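Beta-hexosaminidase LpqI (Mycobacterium tuberculosis H37Rv, PDB 6GFV) cleaves terminal beta-1,4-linked N-acetylglucosamine from peptidoglycan fragments, a family 3 glycoside hydrolase step in mycobacterial cell-wall recycling. Local coordinates at residues V2-A7 against G338-C343; L176-H181 against P264-D269. One frame throughout, in Å; residues are numbered along the deposited sequence.

Overall arrangement
Starting at the N terminus, the chain runs through 2-7 before its first helix, 18-23, and that opening loop is the first half of contact 1. The parallel strands of the barrel follow, and contact 2 forms within them: strand 176-182 meets strand 265-267 across the interior, with strand 223-230 hydrogen-bonded between the two in the sheet. After the last helix, 323-337, the tail 338-343 returns to 2-7 and closes contact 1, so the shorter loop of contact 2 lies wholly within the longer one. The centres are 25 Å apart. Contact 1 joins the chain ends at the surface; contact 2 packs the buried core and reaches the probable active site.

Contact 1 of 2, residues V2-A7 against G338-C343; sequences VPRSCA and GPNPGC
N340 lies across the side chain of R4 at about a right angle, and its amide reaches the 2-7 segment with both ends. The oxygen end takes R4: R4 NH1 donates to N340 OD1 at 3.2 Å, with OD1 at the edge of the guanidinium and in its plane. The two planes are turned 61° apart. R4 bends at chi2 (-89°), which puts CD beside the amide, 3.8 Å from N340 OD1. The nitrogen end takes the backbone: N340 ND2 donates to S5 O at 2.9 Å, and this acceptor lies close to the amide plane. Beyond the segments, R4 NH2 is bonded to A68 O and N340 ND2 to P72 O, so both polar ends are also tied to the main chain around residues 68-72. A water adds a second link: N340 N donates to it at 2.7 Å, and it in turn donates weakly to S5 O.

Beside this polar patch, C6 and C343 are joined covalently, SG to SG at 2.0 Å. Each sulfur stands anti to its own carbonyl carbon, beside the backbone N, and the disulfide torsion is -87°, near the relaxed value for such a bond. C343 ends a type II turn begun at N340, which carries the chain from the amide to the sulfur; the G342 backbone takes positive phi there. On the other segment, S5 OG accepts from A7 N at 3.0 Å in an ST turn.

Chemically, the two termini are held by one covalent bond and a buried amide whose oxygen and nitrogen are both engaged. The partners of N340 fix which way its amide is flipped, and the exposed disulfide ties the C-terminal residue covalently to the N-terminal segment.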
loop_
_atom_site.group_PDB
_atom_site.type_symbol
_atom_site.label_atom_id
_atom_site.label_comp_id
_atom_site.label_asym_id
_atom_site.label_seq_id
_atom_site.Cartn_x
_atom_site.Cartn_y
_atom_site.Cartn_z
ATOM N N VAL A 2 8.192 -6.059 22.421
ATOM C CA VAL A 2 7.070 -6.936 22.111
ATOM C C VAL A 2 7.533 -8.298 21.587
ATOM O O VAL A 2 7.979 -8.405 20.446
ATOM C CB VAL A 2 6.144 -6.293 21.066
ATOM C CG1 VAL A 2 5.032 -7.248 20.681
ATOM C CG2 VAL A 2 5.582 -4.985 21.595
ATOM N N PRO A 3 7.404 -9.349 22.414
ATOM C CA PRO A 3 7.915 -10.692 22.111
ATOM C C PRO A 3 7.189 -11.407 20.964
ATOM O O PRO A 3 5.979 -11.257 20.800
ATOM C CB PRO A 3 7.704 -11.442 23.427
ATOM C CG PRO A 3 6.557 -10.760 24.062
ATOM C CD PRO A 3 6.690 -9.308 23.700
ATOM N N ARG A 4 7.932 -12.182 20.181
ATOM C CA ARG A 4 7.346 -12.949 19.090
ATOM C C ARG A 4 6.405 -14.025 19.612
ATOM O O ARG A 4 6.570 -14.518 20.731
ATOM C CB ARG A 4 8.435 -13.593 18.234
ATOM C CG ARG A 4 9.559 -12.651 17.860
ATOM C CD ARG A 4 9.241 -11.917 16.563
ATOM N NE ARG A 4 10.403 -11.187 16.069
ATOM C CZ ARG A 4 10.714 -11.041 14.784
ATOM N NH1 ARG A 4 9.955 -11.580 13.846
ATOM N NH2 ARG A 4 11.798 -10.362 14.439
ATOM N N SER A 5 5.431 -14.388 18.780
ATOM C CA SER A 5 4.409 -15.364 19.140
ATOM C C SER A 5 4.054 -16.304 17.999
ATOM O O SER A 5 4.199 -15.964 16.833
ATOM C CB SER A 5 3.138 -14.659 19.604
ATOM O OG SER A 5 2.077 -15.593 19.712
ATOM N N CYS A 6 3.545 -17.477 18.357
ATOM C CA CYS A 6 3.128 -18.485 17.397
ATOM C C CYS A 6 1.599 -18.574 17.249
ATOM O O CYS A 6 1.103 -19.411 16.502
ATOM C CB CYS A 6 3.691 -19.858 17.797
ATOM S SG CYS A 6 5.497 -20.065 17.553
ATOM N N ALA A 7 0.864 -17.723 17.966
ATOM C CA ALA A 7 -0.593 -17.651 17.859
ATOM C C ALA A 7 -1.037 -17.442 16.418
ATOM O O ALA A 7 -0.350 -16.779 15.657
ATOM C CB ALA A 7 -1.131 -16.534 18.722
ATOM N N GLY A 338 2.306 -13.200 7.731
ATOM C CA GLY A 338 2.619 -14.610 7.783
ATOM C C GLY A 338 3.267 -15.032 9.090
ATOM O O GLY A 338 3.538 -14.210 9.955
ATOM N N PRO A 339 3.533 -16.328 9.240
ATOM C CA PRO A 339 3.963 -16.791 10.561
ATOM C C PRO A 339 5.427 -16.514 10.833
ATOM O O PRO A 339 6.211 -16.328 9.900
ATOM C CB PRO A 339 3.685 -18.296 10.515
ATOM C CG PRO A 339 3.777 -18.656 9.086
ATOM C CD PRO A 339 3.426 -17.427 8.267
ATOM N N ASN A 340 5.781 -16.460 12.113
ATOM C CA ASN A 340 7.179 -16.371 12.511
ATOM C C ASN A 340 7.981 -17.602 12.149
ATOM O O ASN A 340 7.476 -18.720 12.214
ATOM C CB ASN A 340 7.292 -16.132 14.008
ATOM C CG ASN A 340 7.083 -14.699 14.364
ATOM O OD1 ASN A 340 7.654 -13.813 13.734
ATOM N ND2 ASN A 340 6.259 -14.451 15.365
ATOM N N PRO A 341 9.241 -17.400 11.755
ATOM C CA PRO A 341 10.086 -18.577 11.553
ATOM C C PRO A 341 10.428 -19.185 12.912
ATOM O O PRO A 341 10.657 -18.461 13.880
ATOM C CB PRO A 341 11.316 -18.017 10.830
ATOM C CG PRO A 341 11.344 -16.561 11.177
ATOM C CD PRO A 341 9.928 -16.135 11.435
ATOM N N GLY A 342 10.418 -20.506 12.990
ATOM C CA GLY A 342 10.610 -21.175 14.259
ATOM C C GLY A 342 9.314 -21.757 14.779
ATOM O O GLY A 342 9.319 -22.663 15.608
ATOM N N CYS A 343 8.193 -21.239 14.300
ATOM C CA CYS A 343 6.911 -21.808 14.672
ATOM C C CYS A 343 6.582 -22.986 13.764
ATOM O O CYS A 343 5.422 -23.379 13.638
ATOM C CB CYS A 343 5.805 -20.755 14.610
ATOM S SG CYS A 343 6.047 -19.353 15.718
HETATM O O HOH W 1 3.772 -17.270 13.762
#

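Contact 2 of 2, residues L176-H181 against P264-D269; sequences LPVLKH and PVFSDD
V178 and F266 meet inside the barrel with their side chains crossing at about a right angle, and apolar packing accounts for most of this contact. Both valine methyls approach the ring: V178 CG1, anti to the backbone N (chi1 -177°), lies 4.1 Å from F266 CD1, while CG2 comes equally near the adjoining CE1. Farther toward the start of the strands, L176 CD2 sits 4.2 Å from F266 CZ and also touches P264 CG. M336 of helix 323-337 packs on L176, P264 and F266 alike, and F132 meets the phenylalanine ring edge-to-face.

The polar approach is at the other end. D268 OD2 lies 3.6 Å from H181 CD2 and 4.1 Å from H181 NE2, with the imidazole and carboxylate planes 33° apart; this is proximity rather than a hydrogen bond. A cis peptide bond precedes H181, K180 CB lies over the centre of one ring face, and H185 and the H181 ring pack edge-to-face. K180 NZ itself turns to a salt bridge with E82.

Local hydrogen bonds shape the aspartate's surroundings. D269 N donates to D268 OD1 at 2.6 Å, on the anti side and tilted out of the carboxylate plane, and S267 OG donates to D268 O.

By similarity, D268 is the catalytic nucleophile, and K180 and H181 bind substrate. Their placement, just past an apolar layer inside the barrel, is that of a TIM-barrel glycoside hydrolase of family 3, with active-site residues at the C-terminal ends of the strands.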
loop_
_atom_site.group_PDB
_atom_site.type_symbol
_atom_site.label_atom_id
_atom_site.label_comp_id
_atom_site.label_asym_id
_atom_site.label_seq_id
_atom_site.Cartn_x
_atom_site.Cartn_y
_atom_site.Cartn_z
ATOM N N LEU A 176 4.772 -9.229 -1.606
ATOM C CA LEU A 176 3.358 -8.848 -1.738
ATOM C C LEU A 176 3.174 -7.745 -2.775
ATOM O O LEU A 176 3.675 -6.636 -2.598
ATOM C CB LEU A 176 2.771 -8.379 -0.402
ATOM C CG LEU A 176 1.305 -7.921 -0.465
ATOM C CD1 LEU A 176 0.383 -9.124 -0.453
ATOM C CD2 LEU A 176 0.951 -6.955 0.658
ATOM N N PRO A 177 2.453 -8.052 -3.856
ATOM C CA PRO A 177 2.068 -7.026 -4.827
ATOM C C PRO A 177 0.891 -6.171 -4.334
ATOM O O PRO A 177 0.002 -6.685 -3.656
ATOM C CB PRO A 177 1.666 -7.844 -6.046
ATOM C CG PRO A 177 1.114 -9.138 -5.446
ATOM C CD PRO A 177 1.944 -9.385 -4.218
ATOM N N VAL A 178 0.884 -4.887 -4.683
ATOM C CA VAL A 178 -0.182 -3.998 -4.273
ATOM C C VAL A 178 -0.708 -3.213 -5.469
ATOM O O VAL A 178 0.006 -2.397 -6.044
ATOM C CB VAL A 178 0.268 -3.009 -3.173
ATOM C CG1 VAL A 178 -0.901 -2.165 -2.723
ATOM C CG2 VAL A 178 0.836 -3.761 -1.976
ATOM N N LEU A 179 -1.955 -3.485 -5.849
ATOM C CA LEU A 179 -2.607 -2.783 -6.963
ATOM C C LEU A 179 -2.940 -1.331 -6.587
ATOM O O LEU A 179 -3.369 -1.058 -5.471
ATOM C CB LEU A 179 -3.899 -3.526 -7.379
ATOM C CG LEU A 179 -3.942 -5.068 -7.399
ATOM C CD1 LEU A 179 -5.355 -5.568 -7.746
ATOM C CD2 LEU A 179 -2.935 -5.676 -8.360
ATOM N N LYS A 180 -2.755 -0.405 -7.528
ATOM C CA LYS A 180 -3.017 1.013 -7.269
ATOM C C LYS A 180 -3.423 1.767 -8.550
ATOM O O LYS A 180 -3.122 1.300 -9.645
ATOM C CB LYS A 180 -1.780 1.666 -6.612
ATOM C CG LYS A 180 -0.472 1.617 -7.399
ATOM C CD LYS A 180 0.717 2.098 -6.536
ATOM C CE LYS A 180 1.954 2.441 -7.378
ATOM N NZ LYS A 180 3.153 2.913 -6.598
ATOM N N HIS A 181 -4.121 2.905 -8.446
ATOM C CA HIS A 181 -4.716 3.479 -7.239
ATOM C C HIS A 181 -6.262 3.396 -7.286
ATOM O O HIS A 181 -6.896 4.111 -8.063
ATOM C CB HIS A 181 -4.311 4.954 -7.082
ATOM C CG HIS A 181 -2.847 5.219 -7.271
ATOM N ND1 HIS A 181 -2.217 5.129 -8.492
ATOM C CD2 HIS A 181 -1.892 5.574 -6.385
ATOM C CE1 HIS A 181 -0.935 5.403 -8.347
ATOM N NE2 HIS A 181 -0.711 5.669 -7.076
ATOM N N PRO A 264 -5.496 -7.025 2.563
ATOM C CA PRO A 264 -5.044 -5.766 3.173
ATOM C C PRO A 264 -5.252 -4.542 2.262
ATOM O O PRO A 264 -4.897 -4.570 1.087
ATOM C CB PRO A 264 -3.541 -6.019 3.420
ATOM C CG PRO A 264 -3.156 -6.923 2.279
ATOM C CD PRO A 264 -4.365 -7.807 2.022
ATOM N N VAL A 265 -5.815 -3.483 2.832
ATOM C CA VAL A 265 -6.067 -2.224 2.140
ATOM C C VAL A 265 -5.181 -1.086 2.681
ATOM O O VAL A 265 -5.166 -0.825 3.882
ATOM C CB VAL A 265 -7.552 -1.793 2.262
ATOM C CG1 VAL A 265 -7.755 -0.443 1.628
ATOM C CG2 VAL A 265 -8.460 -2.823 1.620
ATOM N N PHE A 266 -4.468 -0.412 1.780
ATOM C CA PHE A 266 -3.530 0.658 2.137
ATOM C C PHE A 266 -4.024 2.034 1.699
ATOM O O PHE A 266 -4.458 2.181 0.570
ATOM C CB PHE A 266 -2.162 0.453 1.466
ATOM C CG PHE A 266 -1.469 -0.837 1.802
ATOM C CD1 PHE A 266 -1.908 -2.040 1.289
ATOM C CD2 PHE A 266 -0.304 -0.828 2.550
ATOM C CE1 PHE A 266 -1.231 -3.222 1.569
ATOM C CE2 PHE A 266 0.372 -2.007 2.831
ATOM C CZ PHE A 266 -0.092 -3.197 2.344
ATOM N N SER A 267 -3.889 3.049 2.545
ATOM C CA SER A 267 -3.997 4.421 2.059
ATOM C C SER A 267 -2.783 4.765 1.204
ATOM O O SER A 267 -1.708 4.179 1.371
ATOM C CB SER A 267 -4.128 5.430 3.211
ATOM O OG SER A 267 -2.883 5.719 3.833
ATOM N N ASP A 268 -2.958 5.709 0.277
ATOM C CA ASP A 268 -1.814 6.382 -0.348
ATOM C C ASP A 268 -1.166 7.293 0.705
ATOM O O ASP A 268 -1.720 7.483 1.786
ATOM C CB ASP A 268 -2.251 7.166 -1.597
ATOM C CG ASP A 268 -1.087 7.507 -2.536
ATOM O OD1 ASP A 268 0.086 7.341 -2.139
ATOM O OD2 ASP A 268 -1.351 7.951 -3.671
ATOM N N ASP A 269 0.006 7.841 0.391
ATOM C CA ASP A 269 0.802 8.660 1.323
ATOM C C ASP A 269 0.048 9.864 1.885
ATOM O O ASP A 269 -0.296 10.782 1.154
ATOM C CB ASP A 269 2.094 9.123 0.618
ATOM C CG ASP A 269 2.846 10.225 1.382
ATOM O OD1 ASP A 269 2.838 10.236 2.626
ATOM O OD2 ASP A 269 3.459 11.089 0.726
#